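Local coordinates for protein peptidoglycan hydrolase FlgJ (Sphingomonas sp. A1, PDB 3K3T) that probably hydrolyses peptidoglycan in the periplasm as a flagellum-specific muramidase of glycoside hydrolase family 73, allowing the flagellar rod to be assembled, at residues L27-A32 and D138-V143; W10-K15 and S91-F96. The protein carries 3 engineered substitutions. All blocks are in the same frame, centred on the assembly; numbering follows the deposited sequence.

This chain is the C-terminal, family 73 hydrolase section of FlgJ, a small helical domain of the lysozyme clan, and it illustrates how contact chemistry follows depth. Interaction 1 joins helix 24-35 to helix 136-145 in the interior and is made by van der Waals packing of apolar side chains against methyls and backbone. Interaction 2, between helices 3-20 and 92-105, is only partly buried: a phenylalanine packs on its inner side, while a glutamine, a lysine and a bridging water finish its outer one. No helix is shared, yet the two contacts adjoin, since helix 3-20 packs on helix 24-35, the next helix in the chain. There Val28 CG2 lies 3.6 Å from Ala13 CB, so Ala13 faces Val28 as well as Phe96.

Interaction 1: residues L27-A32 and D138-V143; sequences LVAQAA and DKLARV
Ala29 and Val143 mark the place where two helices draw close, their CA atoms 5.7 Å apart, with Gln30 and Leu140 the next nearest pair. The segment axes approach to 9.0 Å and their directions differ by 122°, so this is a steeply crossed helix-helix contact inside the lysozyme-like domain. The methyls of Ala29 and Ala32 and the backbone at Gln30 meet the branched side chains of Val143 and Leu140. Val143 sends its CG1 branch, anti to the backbone N (chi1 -179°), against the methyl of Ala29, with CG1 to CB at 3.7 Å; the same branch lies beside the carbonyl oxygen of Ala29 and more distantly meets the methyl of Ala32. Leu140 works differently. Its CB leaves alongside the partner helix, but the CD1 branch closes in and rests chiefly on the main chain of Ala29 and Gln30, with the CB atoms of both a little farther off. Ala122 and Leu125 of helix 118-128 also touch this leucine. The extended chain of Gln30 carries its amide away to a hydrogen bond between OE1 and the hydroxyl of Tyr99, which satisfies this buried oxygen. Leu140 CD1 sits 3.5 Å from Gln30 CA and 3.6 Å from Gln30 N.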
ATOM      1  N   LEU A  27       0.725  -2.092   6.712  1.00 12.51           N
ATOM      2  CA  LEU A  27       0.896  -1.270   5.508  1.00 12.53           C
ATOM      3  C   LEU A  27       1.948  -1.846   4.564  1.00 12.37           C
ATOM      4  O   LEU A  27       1.775  -1.819   3.349  1.00 11.77           O
ATOM      5  CB  LEU A  27       1.241   0.179   5.874  1.00 13.00           C
ATOM      6  CG  LEU A  27       0.067   1.112   6.189  1.00 14.45           C
ATOM      7  CD1 LEU A  27      -0.759   0.636   7.368  1.00 16.63           C
ATOM      8  CD2 LEU A  27       0.583   2.518   6.447  1.00 15.22           C
ATOM      9  N   VAL A  28       3.033  -2.367   5.134  1.00 12.38           N
ATOM     10  CA  VAL A  28       4.050  -3.063   4.348  1.00 12.47           C
ATOM     11  C   VAL A  28       3.436  -4.253   3.602  1.00 12.33           C
ATOM     12  O   VAL A  28       3.673  -4.424   2.401  1.00 12.42           O
ATOM     13  CB  VAL A  28       5.233  -3.529   5.233  1.00 12.25           C
ATOM     14  CG1 VAL A  28       6.265  -4.292   4.408  1.00 13.25           C
ATOM     15  CG2 VAL A  28       5.883  -2.326   5.907  1.00 12.82           C
ATOM     16  N   ALA A  29       2.646  -5.055   4.318  1.00 12.36           N
ATOM     17  CA  ALA A  29       1.949  -6.207   3.727  1.00 12.53           C
ATOM     18  C   ALA A  29       1.033  -5.779   2.589  1.00 12.67           C
ATOM     19  O   ALA A  29       1.016  -6.409   1.528  1.00 13.07           O
ATOM     20  CB  ALA A  29       1.150  -6.948   4.784  1.00 12.50           C
ATOM     21  N   GLN A  30       0.283  -4.704   2.809  1.00 12.57           N
ATOM     22  CA  GLN A  30      -0.646  -4.198   1.791  1.00 12.67           C
ATOM     23  C   GLN A  30       0.089  -3.791   0.510  1.00 12.97           C
ATOM     24  O   GLN A  30      -0.361  -4.098  -0.607  1.00 12.76           O
ATOM     25  CB  GLN A  30      -1.460  -3.025   2.342  1.00 12.91           C
ATOM     26  CG  GLN A  30      -2.529  -2.516   1.377  1.00 12.46           C
ATOM     27  CD  GLN A  30      -3.262  -1.295   1.888  1.00 12.79           C
ATOM     28  OE1 GLN A  30      -3.006  -0.816   2.993  1.00 13.49           O
ATOM     29  NE2 GLN A  30      -4.189  -0.782   1.081  1.00 13.44           N
ATOM     30  N   ALA A  31       1.217  -3.103   0.679  1.00 12.85           N
ATOM     31  CA  ALA A  31       2.052  -2.694  -0.447  1.00 13.04           C
ATOM     32  C   ALA A  31       2.677  -3.899  -1.141  1.00 13.26           C
ATOM     33  O   ALA A  31       2.752  -3.934  -2.368  1.00 13.39           O
ATOM     34  CB  ALA A  31       3.127  -1.735   0.015  1.00 13.04           C
ATOM     35  N   ALA A  32       3.115  -4.878  -0.348  1.00 13.44           N
ATOM     36  CA  ALA A  32       3.697  -6.112  -0.880  1.00 13.88           C
ATOM     37  C   ALA A  32       2.700  -6.862  -1.762  1.00 14.03           C
ATOM     38  O   ALA A  32       3.050  -7.330  -2.851  1.00 14.44           O
ATOM     39  CB  ALA A  32       4.198  -7.007   0.258  1.00 13.87           C
ATOM     40  N   ASP A 138      -8.905 -12.109   2.819  1.00 20.01           N
ATOM     41  CA  ASP A 138      -8.186 -13.360   3.042  1.00 20.32           C
ATOM     42  C   ASP A 138      -6.754 -13.292   2.516  1.00 19.90           C
ATOM     43  O   ASP A 138      -5.820 -13.736   3.190  1.00 20.08           O
ATOM     44  CB  ASP A 138      -8.927 -14.535   2.396  1.00 20.64           C
ATOM     45  CG  ASP A 138     -10.134 -14.992   3.202  1.00 22.49           C
ATOM     46  OD1 ASP A 138     -10.344 -14.514   4.338  1.00 24.01           O
ATOM     47  OD2 ASP A 138     -10.877 -15.855   2.690  1.00 25.43           O
ATOM     48  N   LYS A 139      -6.592 -12.732   1.318  1.00 19.47           N
ATOM     49  CA  LYS A 139      -5.286 -12.625   0.673  1.00 19.12           C
ATOM     50  C   LYS A 139      -4.354 -11.717   1.472  1.00 18.35           C
ATOM     51  O   LYS A 139      -3.199 -12.071   1.714  1.00 17.88           O
ATOM     52  CB  LYS A 139      -5.421 -12.113  -0.767  1.00 19.53           C
ATOM     53  CG  LYS A 139      -5.919 -13.152  -1.766  1.00 21.36           C
ATOM     54  CD  LYS A 139      -6.072 -12.541  -3.155  1.00 24.13           C
ATOM     55  CE  LYS A 139      -6.391 -13.602  -4.198  1.00 26.22           C
ATOM     56  NZ  LYS A 139      -6.828 -12.990  -5.488  1.00 28.03           N
ATOM     57  N   LEU A 140      -4.864 -10.564   1.898  1.00 17.42           N
ATOM     58  CA  LEU A 140      -4.036  -9.608   2.640  1.00 16.89           C
ATOM     59  C   LEU A 140      -3.669 -10.113   4.031  1.00 16.74           C
ATOM     60  O   LEU A 140      -2.522  -9.971   4.457  1.00 16.48           O
ATOM     61  CB  LEU A 140      -4.697  -8.227   2.711  1.00 16.67           C
ATOM     62  CG  LEU A 140      -3.953  -7.140   3.497  1.00 16.26           C
ATOM     63  CD1 LEU A 140      -2.525  -6.950   2.989  1.00 15.41           C
ATOM     64  CD2 LEU A 140      -4.713  -5.822   3.465  1.00 15.58           C
ATOM     65  N   ALA A 141      -4.637 -10.709   4.727  1.00 16.69           N
ATOM     66  CA  ALA A 141      -4.391 -11.294   6.047  1.00 16.82           C
ATOM     67  C   ALA A 141      -3.307 -12.367   5.990  1.00 17.05           C
ATOM     68  O   ALA A 141      -2.485 -12.472   6.907  1.00 16.66           O
ATOM     69  CB  ALA A 141      -5.676 -11.864   6.642  1.00 16.76           C
ATOM     70  N   ARG A 142      -3.303 -13.152   4.912  1.00 17.18           N
ATOM     71  CA  ARG A 142      -2.299 -14.196   4.734  1.00 17.95           C
ATOM     72  C   ARG A 142      -0.894 -13.599   4.662  1.00 17.56           C
ATOM     73  O   ARG A 142       0.043 -14.160   5.220  1.00 17.47           O
ATOM     74  CB  ARG A 142      -2.584 -15.048   3.492  1.00 18.36           C
ATOM     75  CG  ARG A 142      -1.676 -16.272   3.375  1.00 21.53           C
ATOM     76  CD  ARG A 142      -2.095 -17.212   2.256  1.00 26.02           C
ATOM     77  NE  ARG A 142      -1.241 -18.400   2.218  1.00 30.36           N
ATOM     78  CZ  ARG A 142      -1.555 -19.546   1.618  1.00 31.95           C
ATOM     79  NH1 ARG A 142      -0.701 -20.562   1.648  1.00 33.19           N
ATOM     80  NH2 ARG A 142      -2.720 -19.688   0.995  1.00 33.12           N
ATOM     81  N   VAL A 143      -0.761 -12.463   3.979  1.00 17.25           N
ATOM     82  CA  VAL A 143       0.520 -11.757   3.897  1.00 17.01           C
ATOM     83  C   VAL A 143       0.888 -11.167   5.260  1.00 17.13           C
ATOM     84  O   VAL A 143       2.019 -11.339   5.729  1.00 16.64           O
ATOM     85  CB  VAL A 143       0.512 -10.644   2.817  1.00 16.90           C
ATOM     86  CG1 VAL A 143       1.871  -9.946   2.743  1.00 17.15           C
ATOM     87  CG2 VAL A 143       0.156 -11.221   1.458  1.00 17.06           C
TER

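Interaction 2: residues W10-K15 and S91-F96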
ATOM      1  N   TRP A  10       9.642   0.525   5.065  1.00 13.66           N
ATOM      2  CA  TRP A  10       9.411   0.429   6.515  1.00 13.51           C
ATOM      3  C   TRP A  10       9.228   1.772   7.240  1.00 13.49           C
ATOM      4  O   TRP A  10       8.225   1.952   7.935  1.00 13.00           O
ATOM      5  CB  TRP A  10      10.487  -0.406   7.229  1.00 13.48           C
ATOM      6  CG  TRP A  10      10.273  -0.377   8.714  1.00 13.20           C
ATOM      7  CD1 TRP A  10      10.884   0.448   9.620  1.00 12.78           C
ATOM      8  CD2 TRP A  10       9.329  -1.158   9.455  1.00 12.63           C
ATOM      9  NE1 TRP A  10      10.400   0.206  10.879  1.00 12.95           N
ATOM     10  CE2 TRP A  10       9.443  -0.774  10.809  1.00 13.27           C
ATOM     11  CE3 TRP A  10       8.408  -2.156   9.107  1.00 12.84           C
ATOM     12  CZ2 TRP A  10       8.666  -1.351  11.819  1.00 13.69           C
ATOM     13  CZ3 TRP A  10       7.632  -2.728  10.114  1.00 13.61           C
ATOM     14  CH2 TRP A  10       7.771  -2.324  11.453  1.00 14.27           C
ATOM     15  N   PRO A  11      10.189   2.714   7.095  1.00 13.68           N
ATOM     16  CA  PRO A  11      10.050   3.929   7.906  1.00 13.82           C
ATOM     17  C   PRO A  11       8.825   4.746   7.518  1.00 13.92           C
ATOM     18  O   PRO A  11       8.218   5.390   8.372  1.00 14.00           O
ATOM     19  CB  PRO A  11      11.328   4.724   7.593  1.00 13.88           C
ATOM     20  CG  PRO A  11      12.264   3.751   6.982  1.00 14.75           C
ATOM     21  CD  PRO A  11      11.412   2.749   6.273  1.00 13.72           C
ATOM     22  N   GLN A  12       8.472   4.715   6.234  1.00 13.98           N
ATOM     23  CA  GLN A  12       7.304   5.441   5.740  1.00 14.29           C
ATOM     24  C   GLN A  12       6.019   4.767   6.200  1.00 14.02           C
ATOM     25  O   GLN A  12       5.050   5.439   6.575  1.00 13.89           O
ATOM     26  CB  GLN A  12       7.333   5.542   4.208  1.00 14.64           C
ATOM     27  CG  GLN A  12       8.656   6.015   3.607  1.00 16.14           C
ATOM     28  CD  GLN A  12       9.209   7.272   4.262  1.00 17.79           C
ATOM     29  OE1 GLN A  12       8.463   8.123   4.746  1.00 18.20           O
ATOM     30  NE2 GLN A  12      10.533   7.395   4.272  1.00 18.72           N
ATOM     31  N   ALA A  13       6.015   3.435   6.161  1.00 14.22           N
ATOM     32  CA  ALA A  13       4.891   2.649   6.642  1.00 14.37           C
ATOM     33  C   ALA A  13       4.686   2.895   8.130  1.00 14.59           C
ATOM     34  O   ALA A  13       3.552   3.058   8.578  1.00 14.44           O
ATOM     35  CB  ALA A  13       5.110   1.169   6.366  1.00 14.72           C
ATOM     36  N   ALA A  14       5.784   2.946   8.888  1.00 14.36           N
ATOM     37  CA  ALA A  14       5.710   3.206  10.323  1.00 14.92           C
ATOM     38  C   ALA A  14       5.115   4.582  10.598  1.00 15.34           C
ATOM     39  O   ALA A  14       4.244   4.723  11.452  1.00 15.35           O
ATOM     40  CB  ALA A  14       7.085   3.072  10.978  1.00 14.83           C
ATOM     41  N   LYS A  15       5.573   5.582   9.853  1.00 16.00           N
ATOM     42  CA  LYS A  15       5.081   6.951   9.995  1.00 16.56           C
ATOM     43  C   LYS A  15       3.572   6.988   9.744  1.00 16.37           C
ATOM     44  O   LYS A  15       2.807   7.509  10.561  1.00 16.10           O
ATOM     45  CB  LYS A  15       5.813   7.853   9.007  1.00 17.11           C
ATOM     46  CG  LYS A  15       5.817   9.336   9.333  1.00 19.86           C
ATOM     47  CD  LYS A  15       7.174   9.949   8.965  1.00 23.36           C
ATOM     48  CE  LYS A  15       7.637   9.539   7.565  1.00 24.57           C
ATOM     49  NZ  LYS A  15       9.127   9.464   7.427  1.00 26.34           N
ATOM     50  N   SER A  91       8.644  10.042  -4.444  1.00 17.96           N
ATOM     51  CA  SER A  91       9.293   9.102  -3.519  1.00 17.86           C
ATOM     52  C   SER A  91       8.256   8.211  -2.830  1.00 17.89           C
ATOM     53  O   SER A  91       7.056   8.490  -2.897  1.00 17.60           O
ATOM     54  CB  SER A  91      10.058   9.879  -2.443  1.00 18.01           C
ATOM     55  OG  SER A  91       9.172  10.695  -1.684  1.00 17.99           O
ATOM     56  N   TYR A  92       8.715   7.153  -2.156  1.00 17.68           N
ATOM     57  CA  TYR A  92       7.826   6.378  -1.279  1.00 17.57           C
ATOM     58  C   TYR A  92       7.320   7.249  -0.130  1.00 17.57           C
ATOM     59  O   TYR A  92       6.169   7.119   0.288  1.00 17.37           O
ATOM     60  CB  TYR A  92       8.512   5.121  -0.723  1.00 17.56           C
ATOM     61  CG  TYR A  92       8.725   4.006  -1.724  1.00 17.91           C
ATOM     62  CD1 TYR A  92       7.699   3.592  -2.580  1.00 18.22           C
ATOM     63  CD2 TYR A  92       9.947   3.343  -1.792  1.00 19.50           C
ATOM     64  CE1 TYR A  92       7.899   2.558  -3.496  1.00 18.63           C
ATOM     65  CE2 TYR A  92      10.157   2.307  -2.698  1.00 19.17           C
ATOM     66  CZ  TYR A  92       9.132   1.919  -3.545  1.00 19.50           C
ATOM     67  OH  TYR A  92       9.348   0.896  -4.438  1.00 19.95           O
ATOM     68  N   GLU A  93       8.176   8.143   0.368  1.00 17.56           N
ATOM     69  CA  GLU A  93       7.768   9.102   1.399  1.00 17.93           C
ATOM     70  C   GLU A  93       6.488   9.840   0.990  1.00 17.55           C
ATOM     71  O   GLU A  93       5.523   9.865   1.745  1.00 17.21           O
ATOM     72  CB  GLU A  93       8.890  10.097   1.723  1.00 18.38           C
ATOM     73  CG  GLU A  93       8.538  11.067   2.858  1.00 20.78           C
ATOM     74  CD  GLU A  93       9.709  11.932   3.306  1.00 24.04           C
ATOM     75  OE1 GLU A  93      10.868  11.614   2.968  1.00 26.19           O
ATOM     76  OE2 GLU A  93       9.463  12.937   4.007  1.00 26.15           O
ATOM     77  N   GLN A  94       6.474  10.409  -0.215  1.00 17.29           N
ATOM     78  CA  GLN A  94       5.304  11.166  -0.678  1.00 17.35           C
ATOM     79  C   GLN A  94       4.102  10.248  -0.902  1.00 16.55           C
ATOM     80  O   GLN A  94       2.964  10.614  -0.592  1.00 16.51           O
ATOM     81  CB  GLN A  94       5.628  11.956  -1.949  1.00 17.69           C
ATOM     82  CG  GLN A  94       4.547  12.964  -2.337  1.00 19.76           C
ATOM     83  CD  GLN A  94       4.915  13.798  -3.548  1.00 21.82           C
ATOM     84  OE1 GLN A  94       5.304  13.271  -4.593  1.00 21.52           O
ATOM     85  NE2 GLN A  94       4.782  15.115  -3.418  1.00 23.31           N
ATOM     86  N   ALA A  95       4.362   9.060  -1.441  1.00 15.90           N
ATOM     87  CA  ALA A  95       3.319   8.057  -1.644  1.00 15.27           C
ATOM     88  C   ALA A  95       2.605   7.706  -0.337  1.00 15.20           C
ATOM     89  O   ALA A  95       1.374   7.656  -0.291  1.00 15.03           O
ATOM     90  CB  ALA A  95       3.900   6.812  -2.284  1.00 15.18           C
ATOM     91  N   PHE A  96       3.376   7.480   0.729  1.00 14.82           N
ATOM     92  CA  PHE A  96       2.786   7.135   2.029  1.00 14.80           C
ATOM     93  C   PHE A  96       2.070   8.309   2.686  1.00 15.02           C
ATOM     94  O   PHE A  96       1.090   8.109   3.409  1.00 15.32           O
ATOM     95  CB  PHE A  96       3.830   6.548   2.981  1.00 14.83           C
ATOM     96  CG  PHE A  96       4.042   5.075   2.811  1.00 13.95           C
ATOM     97  CD1 PHE A  96       3.269   4.160   3.527  1.00 14.39           C
ATOM     98  CD2 PHE A  96       5.017   4.594   1.940  1.00 14.95           C
ATOM     99  CE1 PHE A  96       3.465   2.793   3.379  1.00 14.75           C
ATOM    100  CE2 PHE A  96       5.217   3.227   1.780  1.00 15.01           C
ATOM    101  CZ  PHE A  96       4.440   2.321   2.502  1.00 15.00           C
TER
HETATM  102  O   HOH W   1       5.899   9.242   4.596  1.00 25.44           O
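Two successive torsions of -49° shape Gln12: chi1 sets CG anti to the carbonyl carbon, and the bend at chi2 swings the amide over CA, CB and CG of Glu93, while CB, directed at the other helix by the backbone, meets Phe96 without their help. These residues join helices 3-20 and 92-105 of the lysozyme-like domain, which run in nearly the same direction with their segment axes 9.2 Å apart. On the inner side Phe96 does the packing. Gln12 CB approaches ring atom CD2 of Phe96 to 3.4 Å, and the peptide link from Gln12 C to Ala13 N lies over one ring face, displaced toward the rim. Farther along the ring, Phe96 CE1 reaches Ala13 CA at 3.6 Å. Phe54 adds an edge-to-face partner for Phe96. Toward the outside, the Gln12 amide crosses the aliphatic part of Glu93 obliquely, OE1 coming within 3.5 Å of Glu93 CG. Lys15 NZ, one turn on in the same helix, donates to Gln12 OE1 at 3.1 Å, tilted 35° from the carbonyl plane. With only a methyl at Gln12, as in an alanine, the Lys15 ammonium and a bridging water would probably lose their shared acceptor and a gap open beside Glu93 CB and CG. At the start of helix 92-105, Ser91 is the N-cap, its OG accepting from Gln94 N. The water links the helices, donating to Gln12 OE1 at 2.8 Å and to Glu93 O at 2.9 Å.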